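Local structure of iron uptake protein A2 (2VOZ) at residues A266-N271 / A280-L285; G106-R111 / Y124-R129; E65-R70 / D81-V86. The protein binds ferric iron in the periplasm and probably hands it to an ABC transporter that imports it into the cyanobacterial cell. All blocks are in the same frame, centred on the assembly; numbering follows the deposited sequence. Where two conformers were deposited one is given.

Contact 1 (A266-N271 / A280-L285)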
loop_
_atom_site.group_PDB
_atom_site.type_symbol
_atom_site.label_atom_id
_atom_site.label_comp_id
_atom_site.label_asym_id
_atom_site.label_seq_id
_atom_site.Cartn_x
_atom_site.Cartn_y
_atom_site.Cartn_z
ATOM N N ALA B 266 -25.319 -5.079 2.442
ATOM C CA ALA B 266 -25.545 -3.671 2.064
ATOM C C ALA B 266 -27.008 -3.429 1.758
ATOM O O ALA B 266 -27.756 -4.373 1.471
ATOM C CB ALA B 266 -24.715 -3.345 0.848
ATOM N N GLY B 267 -27.383 -2.160 1.787
ATOM C CA GLY B 267 -28.749 -1.750 1.415
ATOM C C GLY B 267 -28.625 -0.429 0.702
ATOM O O GLY B 267 -27.585 0.254 0.774
ATOM N N VAL B 268 -29.687 -0.053 0.010
ATOM C CA VAL B 268 -29.742 1.263 -0.630
ATOM C C VAL B 268 -30.174 2.304 0.410
ATOM O O VAL B 268 -31.155 2.098 1.151
ATOM C CB VAL B 268 -30.781 1.214 -1.789
ATOM C CG1 VAL B 268 -30.888 2.586 -2.440
ATOM C CG2 VAL B 268 -30.350 0.141 -2.797
ATOM N N LEU B 269 -29.449 3.421 0.448
ATOM C CA LEU B 269 -29.729 4.507 1.379
ATOM C C LEU B 269 -30.995 5.264 0.991
ATOM O O LEU B 269 -31.290 5.444 -0.200
ATOM C CB LEU B 269 -28.530 5.432 1.506
ATOM C CG LEU B 269 -27.365 4.688 2.168
ATOM C CD1 LEU B 269 -26.061 5.494 2.009
ATOM C CD2 LEU B 269 -27.643 4.427 3.630
ATOM N N LYS B 270 -31.729 5.691 2.016
ATOM C CA LYS B 270 -33.014 6.364 1.862
ATOM C C LYS B 270 -33.039 7.427 0.801
ATOM O O LYS B 270 -33.977 7.523 0.017
ATOM C CB LYS B 270 -33.399 7.015 3.172
ATOM C CG LYS B 270 -34.841 7.492 3.240
ATOM C CD LYS B 270 -35.264 7.654 4.692
ATOM C CE LYS B 270 -35.601 6.299 5.331
ATOM N NZ LYS B 270 -36.092 6.461 6.746
ATOM N N ASN B 271 -32.079 8.307 0.760
ATOM C CA ASN B 271 -32.370 9.299 -0.291
ATOM C C ASN B 271 -31.356 9.194 -1.413
ATOM O O ASN B 271 -30.901 10.201 -1.970
ATOM C CB ASN B 271 -32.556 10.705 0.313
ATOM C CG ASN B 271 -33.951 10.894 0.987
ATOM O OD1 ASN B 271 -34.973 10.331 0.560
ATOM N ND2 ASN B 271 -33.977 11.691 2.030
ATOM N N ALA B 280 -28.783 -1.725 -9.208
ATOM C CA ALA B 280 -27.984 -2.460 -10.197
ATOM C C ALA B 280 -26.665 -2.963 -9.579
ATOM O O ALA B 280 -26.200 -4.066 -9.879
ATOM C CB ALA B 280 -27.707 -1.571 -11.417
ATOM N N PHE B 281 -26.095 -2.137 -8.717
ATOM C CA PHE B 281 -24.874 -2.486 -8.040
ATOM C C PHE B 281 -25.128 -3.674 -7.111
ATOM O O PHE B 281 -24.349 -4.627 -7.131
ATOM C CB PHE B 281 -24.303 -1.313 -7.252
ATOM C CG PHE B 281 -23.042 -1.665 -6.538
ATOM C CD1 PHE B 281 -21.850 -1.803 -7.254
ATOM C CD2 PHE B 281 -23.045 -1.889 -5.170
ATOM C CE1 PHE B 281 -20.669 -2.116 -6.619
ATOM C CE2 PHE B 281 -21.831 -2.223 -4.519
ATOM C CZ PHE B 281 -20.675 -2.350 -5.251
ATOM N N LEU B 282 -26.196 -3.641 -6.308
ATOM C CA LEU B 282 -26.519 -4.796 -5.428
ATOM C C LEU B 282 -26.704 -6.054 -6.246
ATOM O O LEU B 282 -26.186 -7.116 -5.896
ATOM C CB LEU B 282 -27.776 -4.551 -4.567
ATOM C CG LEU B 282 -27.683 -3.408 -3.542
ATOM C CD1 LEU B 282 -29.027 -3.361 -2.861
ATOM C CD2 LEU B 282 -26.518 -3.644 -2.554
ATOM N N GLU B 283 -27.384 -5.937 -7.379
ATOM C CA GLU B 283 -27.546 -7.100 -8.285
ATOM C C GLU B 283 -26.213 -7.632 -8.783
ATOM O O GLU B 283 -25.994 -8.867 -8.865
ATOM C CB GLU B 283 -28.483 -6.773 -9.469
ATOM C CG GLU B 283 -29.903 -6.523 -8.942
ATOM C CD GLU B 283 -30.903 -5.989 -9.973
ATOM O OE1 GLU B 283 -30.502 -5.585 -11.099
ATOM O OE2 GLU B 283 -32.107 -5.971 -9.614
ATOM N N TYR B 284 -25.328 -6.707 -9.142
ATOM C CA TYR B 284 -24.001 -7.076 -9.580
ATOM C C TYR B 284 -23.224 -7.811 -8.478
ATOM O O TYR B 284 -22.614 -8.836 -8.745
ATOM C CB TYR B 284 -23.246 -5.835 -10.062
ATOM C CG TYR B 284 -21.770 -6.084 -10.269
ATOM C CD1 TYR B 284 -21.309 -6.835 -11.367
ATOM C CD2 TYR B 284 -20.833 -5.534 -9.368
ATOM C CE1 TYR B 284 -19.953 -7.063 -11.546
ATOM C CE2 TYR B 284 -19.453 -5.758 -9.549
ATOM C CZ TYR B 284 -19.037 -6.501 -10.650
ATOM O OH TYR B 284 -17.659 -6.698 -10.798
ATOM N N LEU B 285 -23.246 -7.296 -7.246
ATOM C CA LEU B 285 -22.545 -7.953 -6.158
ATOM C C LEU B 285 -23.066 -9.371 -5.912
ATOM O O LEU B 285 -22.355 -10.191 -5.327
ATOM C CB LEU B 285 -22.736 -7.137 -4.881
ATOM C CG LEU B 285 -21.874 -5.911 -4.626
ATOM C CD1 LEU B 285 -22.049 -5.545 -3.162
ATOM C CD2 LEU B 285 -20.398 -6.176 -4.916
#
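L282 divides its two methyl groups between A266 and V268, which sit two residues apart on strand 261-268. Its CG stands anti to the carbonyl carbon of its own helix residue (chi1 -64°), and chi2 near 179° extends CD1 away from CA, so that the branch forks against the strand. CD1 meets V268 CG2 at 3.7 Å, the shorter of the two approaches. CD2 reaches A266 CB at 3.9 Å. On V268 the contact falls to CG2, the methyl anti to the carbonyl carbon, and the two side chains cross obliquely. G267, between the two, has no side chain, and its position would direct a CB away from the helix. In the type II periplasmic binding protein fold, this is helix 275-285 lying against the central sheet of one lobe, on the strand that leads into it after a short loop. I82 of the neighbouring strand 82-86 touches A266, V268 and L282 alike, and F126 of strand 124-136 touches A266 and L282. Further round the helix, F281 turns its ring edge-to-face with F54, while the Y284 OH is hydrogen-bonded to L50 O and to Y293 OH of a second subunit.

Contact 2 (G106-R111 / Y124-R129)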
loop_
_atom_site.group_PDB
_atom_site.type_symbol
_atom_site.label_atom_id
_atom_site.label_comp_id
_atom_site.label_asym_id
_atom_site.label_seq_id
_atom_site.Cartn_x
_atom_site.Cartn_y
_atom_site.Cartn_z
ATOM N N GLY B 106 -36.219 -8.588 -8.241
ATOM C CA GLY B 106 -36.316 -9.985 -8.621
ATOM C C GLY B 106 -35.019 -10.761 -8.524
ATOM O O GLY B 106 -35.018 -11.819 -7.926
ATOM N N LYS B 107 -33.929 -10.241 -9.101
ATOM C CA LYS B 107 -32.635 -10.930 -9.059
ATOM C C LYS B 107 -32.136 -11.157 -7.643
ATOM O O LYS B 107 -31.681 -12.240 -7.317
ATOM C CB LYS B 107 -31.558 -10.209 -9.875
ATOM C CG LYS B 107 -31.703 -10.348 -11.373
ATOM N N LEU B 108 -32.216 -10.135 -6.791
ATOM C CA LEU B 108 -31.783 -10.316 -5.413
ATOM C C LEU B 108 -32.635 -11.323 -4.704
ATOM O O LEU B 108 -32.129 -12.190 -3.995
ATOM C CB LEU B 108 -31.823 -8.993 -4.645
ATOM C CG LEU B 108 -30.863 -7.899 -5.102
ATOM C CD1 LEU B 108 -31.079 -6.641 -4.255
ATOM C CD2 LEU B 108 -29.376 -8.354 -5.054
ATOM N N ASN B 109 -33.953 -11.228 -4.884
ATOM C CA ASN B 109 -34.819 -12.192 -4.211
ATOM C C ASN B 109 -34.579 -13.631 -4.663
ATOM O O ASN B 109 -34.597 -14.559 -3.847
ATOM C CB ASN B 109 -36.287 -11.840 -4.405
ATOM C CG ASN B 109 -36.691 -10.588 -3.663
ATOM O OD1 ASN B 109 -37.737 -9.996 -3.968
ATOM N ND2 ASN B 109 -35.876 -10.157 -2.711
ATOM N N GLU B 110 -34.369 -13.811 -5.962
ATOM C CA GLU B 110 -34.186 -15.160 -6.495
ATOM C C GLU B 110 -32.844 -15.747 -6.083
ATOM O O GLU B 110 -32.738 -16.974 -5.824
ATOM C CB GLU B 110 -34.313 -15.155 -8.012
ATOM C CG GLU B 110 -35.721 -14.881 -8.503
ATOM C CD GLU B 110 -36.647 -16.090 -8.444
ATOM O OE1 GLU B 110 -37.878 -15.861 -8.478
ATOM O OE2 GLU B 110 -36.152 -17.246 -8.383
ATOM N N ARG B 111 -31.820 -14.897 -5.975
ATOM C CA ARG B 111 -30.455 -15.412 -5.792
ATOM C C ARG B 111 -29.986 -15.486 -4.353
ATOM O O ARG B 111 -29.369 -16.472 -3.954
ATOM C CB ARG B 111 -29.455 -14.592 -6.609
ATOM C CG ARG B 111 -29.677 -14.758 -8.120
ATOM C CD ARG B 111 -28.789 -13.832 -8.965
ATOM N NE ARG B 111 -27.375 -14.114 -8.698
ATOM C CZ ARG B 111 -26.693 -15.164 -9.175
ATOM N NH1 ARG B 111 -27.285 -16.044 -9.983
ATOM N NH2 ARG B 111 -25.412 -15.329 -8.847
ATOM N N TYR B 124 -29.149 -6.664 2.363
ATOM C CA TYR B 124 -28.911 -7.973 1.749
ATOM C C TYR B 124 -27.524 -8.449 2.118
ATOM O O TYR B 124 -26.576 -7.671 2.047
ATOM C CB TYR B 124 -28.994 -7.847 0.207
ATOM C CG TYR B 124 -30.364 -7.395 -0.186
ATOM C CD1 TYR B 124 -30.703 -6.058 -0.153
ATOM C CD2 TYR B 124 -31.345 -8.331 -0.526
ATOM C CE1 TYR B 124 -32.038 -5.627 -0.486
ATOM C CE2 TYR B 124 -32.668 -7.930 -0.839
ATOM C CZ TYR B 124 -32.996 -6.587 -0.816
ATOM O OH TYR B 124 -34.273 -6.188 -1.114
ATOM N N GLY B 125 -27.402 -9.701 2.543
ATOM C CA GLY B 125 -26.046 -10.265 2.769
ATOM C C GLY B 125 -25.380 -10.602 1.447
ATOM O O GLY B 125 -26.033 -11.111 0.520
ATOM N N PHE B 126 -24.097 -10.236 1.337
ATOM C CA PHE B 126 -23.312 -10.583 0.165
ATOM C C PHE B 126 -22.158 -11.543 0.424
ATOM O O PHE B 126 -21.685 -12.174 -0.523
ATOM C CB PHE B 126 -22.848 -9.328 -0.562
ATOM C CG PHE B 126 -23.975 -8.600 -1.183
ATOM C CD1 PHE B 126 -24.552 -9.088 -2.383
ATOM C CD2 PHE B 126 -24.530 -7.505 -0.556
ATOM C CE1 PHE B 126 -25.633 -8.432 -2.965
ATOM C CE2 PHE B 126 -25.640 -6.866 -1.107
ATOM C CZ PHE B 126 -26.178 -7.323 -2.317
ATOM N N THR B 127 -21.686 -11.629 1.669
ATOM C CA THR B 127 -20.770 -12.718 2.055
ATOM C C THR B 127 -21.247 -13.233 3.386
ATOM O O THR B 127 -22.032 -12.561 4.066
ATOM C CB THR B 127 -19.303 -12.215 2.214
ATOM O OG1 THR B 127 -19.250 -11.338 3.334
ATOM C CG2 THR B 127 -18.854 -11.510 0.942
ATOM N N GLN B 128 -20.763 -14.399 3.788
ATOM C CA GLN B 128 -21.077 -14.907 5.098
ATOM C C GLN B 128 -19.838 -15.491 5.770
ATOM O O GLN B 128 -18.863 -15.854 5.105
ATOM C CB GLN B 128 -22.243 -15.899 5.048
ATOM C CG GLN B 128 -21.976 -17.114 4.298
ATOM C CD GLN B 128 -23.213 -18.025 4.138
ATOM O OE1 GLN B 128 -23.961 -18.277 5.084
ATOM N NE2 GLN B 128 -23.409 -18.520 2.932
ATOM N N ARG B 129 -19.834 -15.434 7.098
ATOM C CA ARG B 129 -18.758 -15.985 7.912
ATOM C C ARG B 129 -19.450 -16.841 8.963
ATOM O O ARG B 129 -20.656 -16.681 9.204
ATOM C CB ARG B 129 -17.935 -14.868 8.620
ATOM C CG ARG B 129 -18.753 -13.894 9.518
ATOM C CD ARG B 129 -19.318 -12.633 8.791
ATOM N NE ARG B 129 -18.248 -11.873 8.151
ATOM C CZ ARG B 129 -17.410 -11.051 8.815
ATOM N NH1 ARG B 129 -17.561 -10.859 10.121
ATOM N NH2 ARG B 129 -16.415 -10.454 8.179
#
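Chi1 of L108 (-65°) and of Y124 (-62°) each places CG anti to the carbonyl carbon, which points the leucine branch and the phenol ring at one another. The short helix 106-111 thereby packs on strand 124-136, at a place in the α/β lobe of this periplasmic binding protein where the strand carries a classic beta bulge, F126 and T127 both facing S264. L108 CD1 sits over the middle of the Y124 ring, 3.8 Å from the centroid and only 6° off the normal, a CH-pi contact with all six ring carbons nearly equidistant. The two side chains cross at about a right angle. L108 CB adds a second touch, 4.0 Å from Y124 CE2. Exchanging Y124 for an alanine removes the ring under CD1 and is likely to open a gap between helix and strand, leaving the leucine branch free to turn. The other branch of L108 lies at the edge of the F126 ring, which also packs on L285; there CD2 approaches CE1 at 4.3 Å. N109 points its CB away, yet its amide swings back until ND2 stands 4.3 Å from Y124 CE2, near the ring plane and at its edge.

Contact 3 (E65-R70 / D81-V86)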
loop_
_atom_site.group_PDB
_atom_site.type_symbol
_atom_site.label_atom_id
_atom_site.label_comp_id
_atom_site.label_asym_id
_atom_site.label_seq_id
_atom_site.Cartn_x
_atom_site.Cartn_y
_atom_site.Cartn_z
ATOM N N GLU B 65 -19.475 2.301 12.550
ATOM C CA GLU B 65 -20.150 3.296 13.348
ATOM C C GLU B 65 -19.895 4.678 12.779
ATOM O O GLU B 65 -20.782 5.508 12.781
ATOM C CB GLU B 65 -19.668 3.257 14.811
ATOM C CG GLU B 65 -20.535 4.026 15.741
ATOM C CD GLU B 65 -21.933 3.442 15.811
ATOM O OE1 GLU B 65 -22.064 2.189 15.936
ATOM O OE2 GLU B 65 -22.881 4.244 15.705
ATOM N N GLU B 66 -18.664 4.941 12.340
ATOM C CA GLU B 66 -18.367 6.265 11.765
ATOM C C GLU B 66 -19.182 6.565 10.506
ATOM O O GLU B 66 -19.626 7.705 10.317
ATOM C CB GLU B 66 -16.880 6.431 11.441
ATOM C CG GLU B 66 -15.962 6.474 12.689
ATOM C CD GLU B 66 -14.498 6.533 12.250
ATOM O OE1 GLU B 66 -14.031 7.657 11.950
ATOM O OE2 GLU B 66 -13.850 5.451 12.181
ATOM N N LEU B 67 -19.323 5.573 9.639
ATOM C CA LEU B 67 -20.106 5.766 8.417
ATOM C C LEU B 67 -21.552 6.032 8.777
ATOM O O LEU B 67 -22.201 6.906 8.183
ATOM C CB LEU B 67 -20.004 4.524 7.542
ATOM C CG LEU B 67 -18.663 4.302 6.860
ATOM C CD1 LEU B 67 -18.731 2.941 6.152
ATOM C CD2 LEU B 67 -18.365 5.433 5.857
ATOM N N ILE B 68 -22.085 5.299 9.749
ATOM C CA ILE B 68 -23.472 5.528 10.131
ATOM C C ILE B 68 -23.629 6.984 10.598
ATOM O O ILE B 68 -24.557 7.698 10.218
ATOM C CB ILE B 68 -23.928 4.520 11.242
ATOM C CG1 ILE B 68 -23.961 3.096 10.637
ATOM C CG2 ILE B 68 -25.286 4.956 11.831
ATOM C CD1 ILE B 68 -24.130 1.944 11.685
ATOM N N GLU B 69 -22.695 7.439 11.423
ATOM C CA GLU B 69 -22.737 8.802 11.940
ATOM C C GLU B 69 -22.513 9.858 10.861
ATOM O O GLU B 69 -23.095 10.944 10.914
ATOM C CB GLU B 69 -21.685 8.943 13.020
ATOM C CG GLU B 69 -22.050 8.064 14.212
ATOM C CD GLU B 69 -21.014 8.088 15.273
ATOM O OE1 GLU B 69 -19.983 8.785 15.095
ATOM O OE2 GLU B 69 -21.243 7.404 16.292
ATOM N N ARG B 70 -21.673 9.535 9.896
ATOM C CA ARG B 70 -21.445 10.466 8.789
ATOM C C ARG B 70 -22.752 10.640 8.045
ATOM O O ARG B 70 -23.116 11.766 7.716
ATOM C CB ARG B 70 -20.360 9.978 7.854
ATOM C CG ARG B 70 -20.263 10.805 6.592
ATOM C CD ARG B 70 -19.084 10.377 5.756
ATOM N NE ARG B 70 -19.151 10.967 4.421
ATOM C CZ ARG B 70 -18.107 11.186 3.635
ATOM N NH1 ARG B 70 -16.872 10.898 4.041
ATOM N NH2 ARG B 70 -18.303 11.704 2.443
ATOM N N ASP B 81 -25.346 6.367 -1.807
ATOM C CA ASP B 81 -26.235 5.456 -2.510
ATOM C C ASP B 81 -26.396 4.137 -1.758
ATOM O O ASP B 81 -27.500 3.627 -1.609
ATOM C CB ASP B 81 -25.706 5.192 -3.918
ATOM C CG ASP B 81 -25.906 6.403 -4.833
ATOM O OD1 ASP B 81 -27.071 6.837 -4.907
ATOM O OD2 ASP B 81 -24.925 6.919 -5.442
ATOM N N ILE B 82 -25.266 3.595 -1.321
ATOM C CA ILE B 82 -25.247 2.288 -0.679
ATOM C C ILE B 82 -24.393 2.384 0.575
ATOM O O ILE B 82 -23.322 3.007 0.562
ATOM C CB ILE B 82 -24.541 1.220 -1.577
ATOM C CG1 ILE B 82 -25.211 1.010 -2.941
ATOM C CG2 ILE B 82 -24.379 -0.132 -0.818
ATOM C CD1 ILE B 82 -26.420 0.188 -2.905
ATOM N N LEU B 83 -24.852 1.750 1.655
ATOM C CA LEU B 83 -23.980 1.481 2.787
ATOM C C LEU B 83 -23.737 -0.014 2.816
ATOM O O LEU B 83 -24.678 -0.825 2.853
ATOM C CB LEU B 83 -24.627 1.917 4.099
ATOM C CG LEU B 83 -23.918 1.558 5.399
ATOM C CD1 LEU B 83 -22.552 2.304 5.490
ATOM C CD2 LEU B 83 -24.830 1.936 6.589
ATOM N N PHE B 84 -22.470 -0.339 2.779
ATOM C CA PHE B 84 -22.013 -1.715 2.891
ATOM C C PHE B 84 -21.288 -1.842 4.217
ATOM O O PHE B 84 -20.345 -1.073 4.509
ATOM C CB PHE B 84 -21.045 -2.075 1.761
ATOM C CG PHE B 84 -20.699 -3.531 1.766
ATOM C CD1 PHE B 84 -19.821 -4.052 2.734
ATOM C CD2 PHE B 84 -21.334 -4.386 0.897
ATOM C CE1 PHE B 84 -19.573 -5.434 2.785
ATOM C CE2 PHE B 84 -21.096 -5.781 0.935
ATOM C CZ PHE B 84 -20.215 -6.290 1.859
ATOM N N THR B 85 -21.667 -2.827 5.036
ATOM C CA THR B 85 -20.971 -3.007 6.290
ATOM C C THR B 85 -20.950 -4.478 6.721
ATOM O O THR B 85 -21.444 -5.362 5.996
ATOM C CB THR B 85 -21.534 -2.046 7.382
ATOM O OG1 THR B 85 -20.617 -1.960 8.475
ATOM C CG2 THR B 85 -22.869 -2.477 7.866
ATOM N N VAL B 86 -20.307 -4.731 7.847
ATOM C CA VAL B 86 -19.971 -6.090 8.225
ATOM C C VAL B 86 -20.726 -6.336 9.519
ATOM O O VAL B 86 -20.634 -5.537 10.476
ATOM C CB VAL B 86 -18.451 -6.249 8.387
ATOM C CG1 VAL B 86 -18.100 -7.623 8.944
ATOM C CG2 VAL B 86 -17.759 -5.970 7.045
#
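L83 is the one residue of segment 81-86 that touches helix 64-74 here, taking L67 and I68 on its two methyl groups. From the backbone, CB points toward the helix but does not itself make contact with it. Chi1 of 173° sends CG anti to the backbone N, where it acts as the fork and leaves the touching to its branches. CD1 takes the L67 side: it lies 3.9 Å from L67 CD1 and 4.0 Å from L67 CB, so it rests along the leucine rather than meeting its end alone. CD2 goes the other way and comes within 4.3 Å of I68 CG1, a looser touch on a side chain whose CB is not aimed at the strand. The L67 and L83 side chains run obliquely to each other.

This is the helix-on-sheet layer of the α/β lobe: helix 64-74 is the crossover of a beta-alpha-beta unit, linking strand 56-61 to strand 82-86, both of them parallel to strand 35-40 between them. Alternation along the strand gives L83 to helix 64-74, whereas F84 turns away to meet the ring of F294 at about a right angle. The side chain of L67 is about 9 Å from that of H43, which belongs to the iron site. E66 and E69, on the side of the helix away from the strand, form salt bridges with R210 and R199 of a third subunit, and R70, at the flank, with D235 of the same subunit.

Between the two segments the touching groups are all aliphatic, so they confer neither charge pairing nor hydrogen-bond direction. The helix is held against the strand here by shape and burial, without bonds that would fix a direction.

Overall arrangement
All three contacts are buried, apolar packings of a helix on the same mixed sheet, and they differ in which strand and which face they use. Contacts 1 and 2 share a face: helices 275-285 and 106-111 lie side by side, with L282 O packed against L108 CD2, and their strands are joined by a probable hydrogen bond from Y124 N to A266 O. Contact 3 puts helix 64-74 on the opposite face, its strand joined to that of contact 1 through G267 N and L83 O. Only contact 2 uses aromatic rings; the others are purely aliphatic. Neighbouring subunits meet the outer sides of helices 275-285 and 64-74, but not contact 2.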